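Local coordinates for maternal effect protein oskar (Drosophila melanogaster, PDB 5A4A) that induces germ plasm and the germline in the fly embryo, and binds RNA through its OSK domain, which belongs to the SGNH hydrolase superfamily, at residues F32-A37 and C43-H48; D9-I14 and V51-L56; N121-G126 and L188-I193. All coordinates share one frame; numbering follows the deposited sequence.

Contact 1: F32-A37 and C43-H48. With SO4 (sulfate ion), chain E; SO4 (sulfate ion), chain F.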
loop_
_atom_site.group_PDB
_atom_site.type_symbol
_atom_site.label_atom_id
_atom_site.label_comp_id
_atom_site.label_asym_id
_atom_site.label_seq_id
_atom_site.Cartn_x
_atom_site.Cartn_y
_atom_site.Cartn_z
ATOM N N PHE A 32 1.008 -4.504 4.406
ATOM C CA PHE A 32 0.502 -3.643 5.482
ATOM C C PHE A 32 -0.991 -3.361 5.354
ATOM O O PHE A 32 -1.746 -3.552 6.302
ATOM C CB PHE A 32 1.303 -2.344 5.609
ATOM C CG PHE A 32 2.718 -2.561 6.054
ATOM C CD1 PHE A 32 2.996 -2.975 7.353
ATOM C CD2 PHE A 32 3.766 -2.364 5.177
ATOM C CE1 PHE A 32 4.297 -3.184 7.764
ATOM C CE2 PHE A 32 5.075 -2.571 5.587
ATOM C CZ PHE A 32 5.336 -2.993 6.881
ATOM N N MET A 33 -1.420 -2.911 4.183
ATOM C CA MET A 33 -2.843 -2.717 3.958
ATOM C C MET A 33 -3.600 -4.044 3.849
ATOM O O MET A 33 -4.746 -4.128 4.275
ATOM C CB MET A 33 -3.094 -1.819 2.745
ATOM C CG MET A 33 -2.753 -0.351 2.994
ATOM S SD MET A 33 -3.751 0.325 4.327
ATOM C CE MET A 33 -5.358 -0.144 3.726
ATOM N N LEU A 34 -2.957 -5.082 3.309
ATOM C CA LEU A 34 -3.561 -6.415 3.284
ATOM C C LEU A 34 -3.941 -6.848 4.702
ATOM O O LEU A 34 -5.060 -7.302 4.948
ATOM C CB LEU A 34 -2.615 -7.433 2.647
ATOM C CG LEU A 34 -3.143 -8.872 2.505
ATOM C CD1 LEU A 34 -4.459 -8.875 1.751
ATOM C CD2 LEU A 34 -2.135 -9.760 1.789
ATOM N N TYR A 35 -3.011 -6.687 5.642
ATOM C CA TYR A 35 -3.266 -7.084 7.020
ATOM C C TYR A 35 -4.311 -6.206 7.699
ATOM O O TYR A 35 -5.173 -6.709 8.424
ATOM C CB TYR A 35 -1.967 -7.081 7.825
ATOM C CG TYR A 35 -2.086 -7.627 9.234
ATOM C CD1 TYR A 35 -2.549 -8.924 9.475
ATOM C CD2 TYR A 35 -1.692 -6.856 10.321
ATOM C CE1 TYR A 35 -2.635 -9.414 10.762
ATOM C CE2 TYR A 35 -1.773 -7.334 11.602
ATOM C CZ TYR A 35 -2.237 -8.618 11.823
ATOM O OH TYR A 35 -2.305 -9.078 13.116
ATOM N N LEU A 36 -4.221 -4.898 7.476
ATOM C CA LEU A 36 -5.250 -3.979 7.947
ATOM C C LEU A 36 -6.623 -4.453 7.498
ATOM O O LEU A 36 -7.553 -4.523 8.298
ATOM C CB LEU A 36 -4.998 -2.561 7.437
ATOM C CG LEU A 36 -6.041 -1.550 7.928
ATOM C CD1 LEU A 36 -5.992 -1.502 9.431
ATOM C CD2 LEU A 36 -5.790 -0.169 7.356
ATOM N N ALA A 37 -6.743 -4.792 6.220
ATOM C CA ALA A 37 -8.030 -5.224 5.677
ATOM C C ALA A 37 -8.484 -6.569 6.235
ATOM O O ALA A 37 -9.684 -6.786 6.451
ATOM C CB ALA A 37 -7.979 -5.258 4.153
ATOM N N CYS A 43 -11.776 -8.776 4.894
ATOM C CA CYS A 43 -11.372 -9.265 3.577
ATOM C C CYS A 43 -11.015 -10.752 3.606
ATOM O O CYS A 43 -10.716 -11.308 4.661
ATOM C CB CYS A 43 -10.237 -8.421 2.971
ATOM S SG CYS A 43 -8.556 -8.842 3.483
ATOM N N ARG A 44 -11.070 -11.377 2.434
ATOM C CA ARG A 44 -10.732 -12.791 2.262
ATOM C C ARG A 44 -9.542 -12.886 1.318
ATOM O O ARG A 44 -9.351 -12.017 0.472
ATOM C CB ARG A 44 -11.918 -13.534 1.653
ATOM C CG ARG A 44 -13.205 -13.430 2.467
ATOM C CD ARG A 44 -13.086 -14.184 3.777
ATOM N NE ARG A 44 -12.826 -15.602 3.544
ATOM C CZ ARG A 44 -13.760 -16.487 3.212
ATOM N NH1 ARG A 44 -15.025 -16.107 3.079
ATOM N NH2 ARG A 44 -13.430 -17.753 3.011
ATOM N N PHE A 45 -8.754 -13.947 1.434
ATOM C CA PHE A 45 -7.584 -14.092 0.571
ATOM C C PHE A 45 -7.962 -14.859 -0.691
ATOM O O PHE A 45 -8.834 -15.715 -0.648
ATOM C CB PHE A 45 -6.453 -14.819 1.312
ATOM C CG PHE A 45 -5.947 -14.091 2.524
ATOM C CD1 PHE A 45 -5.584 -12.749 2.454
ATOM C CD2 PHE A 45 -5.849 -14.748 3.749
ATOM C CE1 PHE A 45 -5.124 -12.076 3.582
ATOM C CE2 PHE A 45 -5.379 -14.077 4.880
ATOM C CZ PHE A 45 -5.020 -12.736 4.789
ATOM N N ARG A 46 -7.328 -14.544 -1.815
ATOM C CA ARG A 46 -7.600 -15.263 -3.057
ATOM C C ARG A 46 -7.088 -16.692 -2.948
ATOM O O ARG A 46 -5.913 -16.912 -2.631
ATOM C CB ARG A 46 -6.923 -14.579 -4.233
ATOM C CG ARG A 46 -7.530 -13.214 -4.576
ATOM C CD ARG A 46 -8.955 -13.409 -5.070
ATOM N NE ARG A 46 -9.593 -12.158 -5.476
ATOM C CZ ARG A 46 -9.736 -11.780 -6.742
ATOM N NH1 ARG A 46 -9.270 -12.557 -7.712
ATOM N NH2 ARG A 46 -10.338 -10.628 -7.033
ATOM N N ARG A 47 -7.947 -17.672 -3.223
ATOM C CA ARG A 47 -7.546 -19.047 -2.903
ATOM C C ARG A 47 -6.551 -19.686 -3.874
ATOM O O ARG A 47 -5.854 -20.626 -3.504
ATOM C CB ARG A 47 -8.763 -19.945 -2.626
ATOM C CG ARG A 47 -9.899 -19.865 -3.615
ATOM C CD ARG A 47 -11.220 -20.366 -2.978
ATOM N NE ARG A 47 -12.048 -19.287 -2.433
ATOM N N HIS A 48 -6.461 -19.174 -5.097
ATOM C CA HIS A 48 -5.643 -19.839 -6.115
ATOM C C HIS A 48 -4.260 -19.247 -6.326
ATOM O O HIS A 48 -3.503 -19.735 -7.161
ATOM C CB HIS A 48 -6.400 -19.914 -7.452
ATOM C CG HIS A 48 -7.733 -20.574 -7.339
ATOM N ND1 HIS A 48 -8.895 -19.990 -7.801
ATOM C CD2 HIS A 48 -8.101 -21.755 -6.788
ATOM C CE1 HIS A 48 -9.913 -20.790 -7.556
ATOM N NE2 HIS A 48 -9.459 -21.871 -6.942
HETATM S S SO4 E . -8.756 -16.429 -7.380
HETATM O O1 SO4 E . -8.036 -17.134 -6.326
HETATM O O2 SO4 E . -8.916 -17.310 -8.537
HETATM O O3 SO4 E . -10.066 -16.021 -6.879
HETATM O O4 SO4 E . -8.011 -15.257 -7.798
HETATM S S SO4 F . -9.527 -17.148 3.673
HETATM O O1 SO4 F . -9.439 -17.387 5.105
HETATM O O2 SO4 F . -8.243 -17.432 3.044
HETATM O O3 SO4 F . -10.563 -18.001 3.104
HETATM O O4 SO4 F . -9.879 -15.747 3.419
#
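The ring of Phe-45 meets Leu-34 at its edge, methyl CD1 lying in the ring plane 3.7 Å from CE1, while at another part of the edge CD2 is approached by oxygen O2 of a sulfate. The edge of the Arg-44 guanidinium faces that same ion, with NE 3.0 Å from O4 and NH2 2.9 Å from O3, and the Phe-45 backbone N also donates to O4. A second sulfate lies at two edges: Arg-46 NH1 reaches its O4 at 3.0 Å, and His-48 ND1 its O2 at 2.8 Å. One face of the His-48 imidazole has Arg-47 CG above its centre. Helix 31-40 lies in the crossover between parallel strands 25-29 and 56-58, as in the alpha/beta layering of SGNH hydrolases, and residues 43-48 lead on to strand 53-54, which pairs antiparallel with 56-58. The turn after the helix is fastened by a hydrogen bond from Cys-43 N to Ala-37 O, long at 3.3 Å but nearly straight (173°). At chi1 84°, Cys-43 SG sits between its own N and carbonyl carbon and rests 3.7 Å from Ala-37 CB. Replacing Arg-46 by alanine would probably leave Asp-19 without its salt-bridge mate and the carbonyls of Ser-10 and Thr-13 without their guanidinium donors. Both sulfates probably come from the crystallisation liquor.

Contact 2: D9-I14 and V51-L56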
loop_
_atom_site.group_PDB
_atom_site.type_symbol
_atom_site.label_atom_id
_atom_site.label_comp_id
_atom_site.label_asym_id
_atom_site.label_seq_id
_atom_site.Cartn_x
_atom_site.Cartn_y
_atom_site.Cartn_z
ATOM N N ASP A 9 -7.634 -15.302 -15.003
ATOM C CA ASP A 9 -8.683 -14.346 -15.406
ATOM C C ASP A 9 -9.420 -13.735 -14.207
ATOM O O ASP A 9 -9.906 -12.593 -14.263
ATOM C CB ASP A 9 -9.685 -15.028 -16.344
ATOM C CG ASP A 9 -10.763 -14.084 -16.842
ATOM O OD1 ASP A 9 -10.441 -13.216 -17.671
ATOM O OD2 ASP A 9 -11.929 -14.219 -16.417
ATOM N N SER A 10 -9.487 -14.491 -13.115
ATOM C CA SER A 10 -10.160 -14.027 -11.905
ATOM C C SER A 10 -9.523 -12.768 -11.324
ATOM O O SER A 10 -10.159 -12.044 -10.557
ATOM C CB SER A 10 -10.175 -15.127 -10.846
ATOM O OG SER A 10 -10.899 -16.252 -11.304
ATOM N N LEU A 11 -8.266 -12.512 -11.673
ATOM C CA LEU A 11 -7.571 -11.331 -11.162
ATOM C C LEU A 11 -8.127 -10.033 -11.760
ATOM O O LEU A 11 -7.935 -8.953 -11.208
ATOM C CB LEU A 11 -6.065 -11.440 -11.428
ATOM C CG LEU A 11 -5.301 -12.520 -10.647
ATOM C CD1 LEU A 11 -3.876 -12.648 -11.168
ATOM C CD2 LEU A 11 -5.296 -12.217 -9.146
ATOM N N LEU A 12 -8.841 -10.145 -12.875
ATOM C CA LEU A 12 -9.329 -8.963 -13.582
ATOM C C LEU A 12 -10.508 -8.321 -12.871
ATOM O O LEU A 12 -10.826 -7.151 -13.099
ATOM C CB LEU A 12 -9.725 -9.335 -15.016
ATOM C CG LEU A 12 -8.577 -9.579 -15.999
ATOM C CD1 LEU A 12 -9.076 -10.352 -17.198
ATOM C CD2 LEU A 12 -7.969 -8.273 -16.453
ATOM N N THR A 13 -11.162 -9.089 -12.013
ATOM C CA THR A 13 -12.378 -8.620 -11.366
ATOM C C THR A 13 -12.204 -8.595 -9.864
ATOM O O THR A 13 -11.767 -9.577 -9.269
ATOM C CB THR A 13 -13.566 -9.530 -11.708
ATOM O OG1 THR A 13 -13.785 -9.503 -13.124
ATOM C CG2 THR A 13 -14.831 -9.054 -10.993
ATOM N N ILE A 14 -12.535 -7.467 -9.250
ATOM C CA ILE A 14 -12.545 -7.421 -7.805
ATOM C C ILE A 14 -13.965 -7.162 -7.329
ATOM O O ILE A 14 -14.804 -6.648 -8.081
ATOM C CB ILE A 14 -11.529 -6.414 -7.245
ATOM C CG1 ILE A 14 -11.844 -4.991 -7.720
ATOM C CG2 ILE A 14 -10.115 -6.810 -7.665
ATOM C CD1 ILE A 14 -10.907 -3.959 -7.110
ATOM N N VAL A 51 1.006 -16.372 -3.510
ATOM C CA VAL A 51 1.307 -15.164 -2.765
ATOM C C VAL A 51 -0.003 -14.600 -2.232
ATOM O O VAL A 51 -0.995 -14.509 -2.953
ATOM C CB VAL A 51 2.043 -14.141 -3.653
ATOM C CG1 VAL A 51 2.143 -12.784 -2.961
ATOM C CG2 VAL A 51 3.436 -14.673 -4.009
ATOM N N LEU A 52 -0.010 -14.258 -0.951
ATOM C CA LEU A 52 -1.227 -13.841 -0.281
ATOM C C LEU A 52 -1.695 -12.523 -0.879
ATOM O O LEU A 52 -0.903 -11.594 -1.051
ATOM C CB LEU A 52 -0.933 -13.602 1.190
ATOM C CG LEU A 52 -2.002 -13.914 2.221
ATOM C CD1 LEU A 52 -2.378 -15.395 2.127
ATOM C CD2 LEU A 52 -1.459 -13.586 3.590
ATOM N N GLN A 53 -2.984 -12.440 -1.183
ATOM C CA GLN A 53 -3.537 -11.193 -1.700
ATOM C C GLN A 53 -5.044 -11.171 -1.542
ATOM O O GLN A 53 -5.672 -12.210 -1.349
ATOM C CB GLN A 53 -3.163 -11.017 -3.171
ATOM C CG GLN A 53 -3.598 -12.176 -4.075
ATOM C CD GLN A 53 -2.797 -12.214 -5.363
ATOM O OE1 GLN A 53 -3.161 -11.573 -6.357
ATOM N NE2 GLN A 53 -1.682 -12.945 -5.344
ATOM N N SER A 54 -5.614 -9.973 -1.629
ATOM C CA SER A 54 -7.052 -9.781 -1.572
ATOM C C SER A 54 -7.303 -8.547 -2.404
ATOM O O SER A 54 -6.909 -7.464 -2.006
ATOM C CB SER A 54 -7.512 -9.512 -0.140
ATOM O OG SER A 54 -8.917 -9.330 -0.082
ATOM N N GLY A 55 -7.921 -8.715 -3.565
ATOM C CA GLY A 55 -8.110 -7.601 -4.480
ATOM C C GLY A 55 -6.779 -7.004 -4.904
ATOM O O GLY A 55 -5.869 -7.725 -5.323
ATOM N N LEU A 56 -6.668 -5.679 -4.797
ATOM C CA LEU A 56 -5.451 -4.977 -5.190
ATOM C C LEU A 56 -4.427 -4.867 -4.053
ATOM O O LEU A 56 -3.419 -4.174 -4.187
ATOM C CB LEU A 56 -5.802 -3.583 -5.742
ATOM C CG LEU A 56 -6.831 -3.589 -6.876
ATOM C CD1 LEU A 56 -7.184 -2.156 -7.288
ATOM C CD2 LEU A 56 -6.324 -4.368 -8.078
#
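Ile-14 supplies most of the apolar contact, and its two branches have different partners. CG2 lies against the bare backbone of Gly-55, 3.8 Å from CA, whereas CD1 reaches Leu-56 CG at 4.1 Å, the two side chains crossing at about a right angle. This division follows from chi1 of 61°, which places CG1 between the backbone N and the carbonyl carbon and turns CG2 to the side opposite that carbonyl. Ile-14 also packs on Pro-26 and Leu-56 on Met-28, so both segments also meet strand 25-29. Gly-55 links strand 53-54 to its antiparallel neighbour 56-58 and has a positive phi.

A second kind of contact sets a methyl group beside an amide oxygen: Leu-11 CD2 approaches Gln-53 OE1 to 3.6 Å. The other end of that amide makes a hydrogen bond within its own segment, from Gln-53 NE2 to Val-51 O at 2.9 Å and almost straight (177°). The acceptor lies in the Gln-53 amide plane, although the donor stands about 40° out of the Val-51 carbonyl plane. This bond fixes the rotation of the amide and keeps OE1 on the side of Leu-11.

No hydrogen bond joins the two segments directly. Association therefore rests on van der Waals packing, mostly apolar, while a polar link runs through Arg-46, whose guanidinium holds the carbonyls of Ser-10 and Thr-13 while its backbone is hydrogen-bonded to Gln-53.

Contact 3: N121-G126 and L188-I193. With SO4 (sulfate ion), chain B.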
loop_
_atom_site.group_PDB
_atom_site.type_symbol
_atom_site.label_atom_id
_atom_site.label_comp_id
_atom_site.label_asym_id
_atom_site.label_seq_id
_atom_site.Cartn_x
_atom_site.Cartn_y
_atom_site.Cartn_z
ATOM N N ASN A 121 0.489 8.201 2.518
ATOM C CA ASN A 121 1.939 8.096 2.545
ATOM C C ASN A 121 2.365 6.827 3.312
ATOM O O ASN A 121 1.517 6.025 3.714
ATOM C CB ASN A 121 2.617 9.380 3.060
ATOM C CG ASN A 121 2.273 9.709 4.509
ATOM O OD1 ASN A 121 1.629 8.933 5.208
ATOM N ND2 ASN A 121 2.715 10.877 4.961
ATOM N N LEU A 122 3.659 6.638 3.506
ATOM C CA LEU A 122 4.119 5.380 4.108
ATOM C C LEU A 122 4.251 5.486 5.618
ATOM O O LEU A 122 4.854 6.422 6.131
ATOM C CB LEU A 122 5.460 4.954 3.524
ATOM C CG LEU A 122 5.514 4.800 2.007
ATOM C CD1 LEU A 122 6.835 4.154 1.591
ATOM C CD2 LEU A 122 4.325 3.962 1.538
ATOM N N ALA A 123 3.691 4.512 6.322
ATOM C CA ALA A 123 3.946 4.360 7.751
ATOM C C ALA A 123 5.428 4.067 7.981
ATOM O O ALA A 123 6.100 3.510 7.112
ATOM C CB ALA A 123 3.083 3.221 8.328
ATOM N N PRO A 124 5.948 4.451 9.154
ATOM C CA PRO A 124 7.320 4.063 9.493
ATOM C C PRO A 124 7.430 2.536 9.484
ATOM O O PRO A 124 6.462 1.857 9.826
ATOM C CB PRO A 124 7.492 4.595 10.920
ATOM C CG PRO A 124 6.082 4.742 11.448
ATOM C CD PRO A 124 5.272 5.149 10.261
ATOM N N LEU A 125 8.575 2.014 9.069
ATOM C CA LEU A 125 8.841 0.579 9.149
ATOM C C LEU A 125 9.465 0.318 10.513
ATOM O O LEU A 125 10.647 0.611 10.741
ATOM C CB LEU A 125 9.772 0.150 8.012
ATOM C CG LEU A 125 9.184 0.374 6.614
ATOM C CD1 LEU A 125 10.223 0.128 5.527
ATOM C CD2 LEU A 125 7.963 -0.517 6.395
ATOM N N GLY A 126 8.654 -0.201 11.431
ATOM C CA GLY A 126 9.026 -0.258 12.834
ATOM C C GLY A 126 10.277 -1.051 13.168
ATOM O O GLY A 126 11.020 -0.681 14.081
ATOM N N LEU A 188 7.240 -5.842 10.467
ATOM C CA LEU A 188 6.700 -5.615 11.807
ATOM C C LEU A 188 5.319 -4.981 11.640
ATOM O O LEU A 188 5.200 -3.810 11.246
ATOM C CB LEU A 188 7.606 -4.684 12.631
ATOM C CG LEU A 188 7.277 -4.659 14.133
ATOM C CD1 LEU A 188 7.575 -6.039 14.738
ATOM C CD2 LEU A 188 8.034 -3.569 14.870
ATOM N N PHE A 189 4.274 -5.750 11.919
ATOM C CA PHE A 189 2.918 -5.295 11.625
ATOM C C PHE A 189 2.325 -4.380 12.676
ATOM O O PHE A 189 2.750 -4.380 13.831
ATOM C CB PHE A 189 2.006 -6.490 11.369
ATOM C CG PHE A 189 2.266 -7.148 10.057
ATOM C CD1 PHE A 189 1.713 -6.626 8.895
ATOM C CD2 PHE A 189 3.106 -8.256 9.972
ATOM C CE1 PHE A 189 1.967 -7.211 7.664
ATOM C CE2 PHE A 189 3.359 -8.851 8.752
ATOM C CZ PHE A 189 2.792 -8.328 7.596
ATOM N N TRP A 190 1.366 -3.558 12.249
ATOM C CA TRP A 190 0.664 -2.692 13.168
ATOM C C TRP A 190 -0.212 -3.561 14.070
ATOM O O TRP A 190 -0.871 -4.492 13.605
ATOM C CB TRP A 190 -0.201 -1.681 12.403
ATOM C CG TRP A 190 0.496 -1.011 11.235
ATOM C CD1 TRP A 190 1.833 -0.706 11.122
ATOM C CD2 TRP A 190 -0.124 -0.544 10.022
ATOM N NE1 TRP A 190 2.073 -0.092 9.903
ATOM C CE2 TRP A 190 0.894 0.009 9.215
ATOM C CE3 TRP A 190 -1.437 -0.559 9.541
ATOM C CZ2 TRP A 190 0.629 0.557 7.950
ATOM C CZ3 TRP A 190 -1.696 -0.024 8.286
ATOM C CH2 TRP A 190 -0.665 0.528 7.505
ATOM N N ASN A 191 -0.214 -3.257 15.364
ATOM C CA ASN A 191 -1.045 -4.028 16.290
ATOM C C ASN A 191 -2.467 -3.471 16.297
ATOM O O ASN A 191 -2.804 -2.648 15.448
ATOM C CB ASN A 191 -0.424 -4.117 17.693
ATOM C CG ASN A 191 -0.407 -2.789 18.433
ATOM O OD1 ASN A 191 -0.961 -1.792 17.983
ATOM N ND2 ASN A 191 0.235 -2.780 19.588
ATOM N N LYS A 192 -3.306 -3.923 17.227
ATOM C CA LYS A 192 -4.699 -3.472 17.229
ATOM C C LYS A 192 -4.819 -1.949 17.331
ATOM O O LYS A 192 -5.598 -1.327 16.613
ATOM C CB LYS A 192 -5.512 -4.151 18.339
ATOM C CG LYS A 192 -6.974 -3.701 18.355
ATOM C CD LYS A 192 -7.854 -4.630 19.185
ATOM C CE LYS A 192 -9.133 -5.023 18.439
ATOM N NZ LYS A 192 -9.145 -6.477 18.095
ATOM N N ILE A 193 -4.037 -1.359 18.226
ATOM C CA ILE A 193 -4.034 0.094 18.409
ATOM C C ILE A 193 -3.535 0.803 17.142
ATOM O O ILE A 193 -4.130 1.787 16.680
ATOM C CB ILE A 193 -3.161 0.485 19.616
ATOM C CG1 ILE A 193 -3.712 -0.149 20.896
ATOM C CG2 ILE A 193 -3.056 1.995 19.744
ATOM C CD1 ILE A 193 -2.735 -0.118 22.067
HETATM S S SO4 B . -2.690 -7.536 17.695
HETATM O O1 SO4 B . -2.031 -8.640 18.382
HETATM O O2 SO4 B . -3.974 -7.967 17.160
HETATM O O3 SO4 B . -2.926 -6.443 18.637
HETATM O O4 SO4 B . -1.831 -7.110 16.598
HETATM O O HOH W 1 4.795 0.169 8.748
HETATM O O HOH W 2 6.582 -1.737 10.045
#
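Trp-190 and Pro-124 are joined through a water molecule, and a second water repeats the arrangement between Leu-188 and Gly-126; no direct hydrogen bond spans the two segments, and water carries both links. In this SGNH hydrolase fold, residues 121-126 leave the C-terminal end of parallel strand 116-120, and residues 188-193 lead into the last helix, 192-204. The first water lies in the plane of the indole, at its edge; it accepts from Trp-190 NE1 at 3.0 Å and donates to Pro-124 O at 2.6 Å. The second accepts from Gly-126 N at 2.9 Å and donates a hydrogen bond to Leu-188 O at 2.8 Å. Each water thus satisfies one donor and one acceptor in a buried region.

Direct contact is apolar and small. Ala-123 points its methyl at the indole and comes obliquely upon it near CZ2 and NE1, CB lying 3.6 Å from Trp-190 CZ2. The indole is further positioned by Phe-32, whose ring is nearly parallel to it, and by Phe-173, whose ring is about perpendicular. With CG anti to the backbone N (chi1 -167°), Leu-188 extends CD2 to the backbone of Gly-126, 3.8 Å from its C. A beta carbon built on Gly-126 would lie about 3.0 Å from Leu-188 CD2.

Beyond Trp-190, Asn-191 is the N-cap of helix 192-204 and its OD1 accepts from Gly-194 N. The same helix end, with Gln-174 and Arg-195, holds a sulfate, probably from the crystallisation liquor, an anion that the positive end of the helix dipole would favour. Sulfate O3 accepts the hydrogen bond of Lys-192 N at 2.9 Å.

How the contacts relate
Contacts 1 and 2 adjoin on one side of the domain and meet at strand 53-54, part of contact 2: Ser-54 OG bonds to Arg-44 O, and Leu-34 packs on Leu-52. Contact 3 lies across the chain's centre from contact 2, about 24 Å between centres. Helix 31-40 connects the two regions, its Leu-34 and Ala-37 serving contact 1 while Phe-32 and Tyr-35 pack against residues of contact 3. All three touch mainly through buried residues, contact 3 wholly so, but only contact 1 has a direct hydrogen bond; contact 2 is bridged by arginine, contact 3 by water. Sulfates bind at exposed ends of contacts 1 and 3, one also near Leu-11 of contact 2.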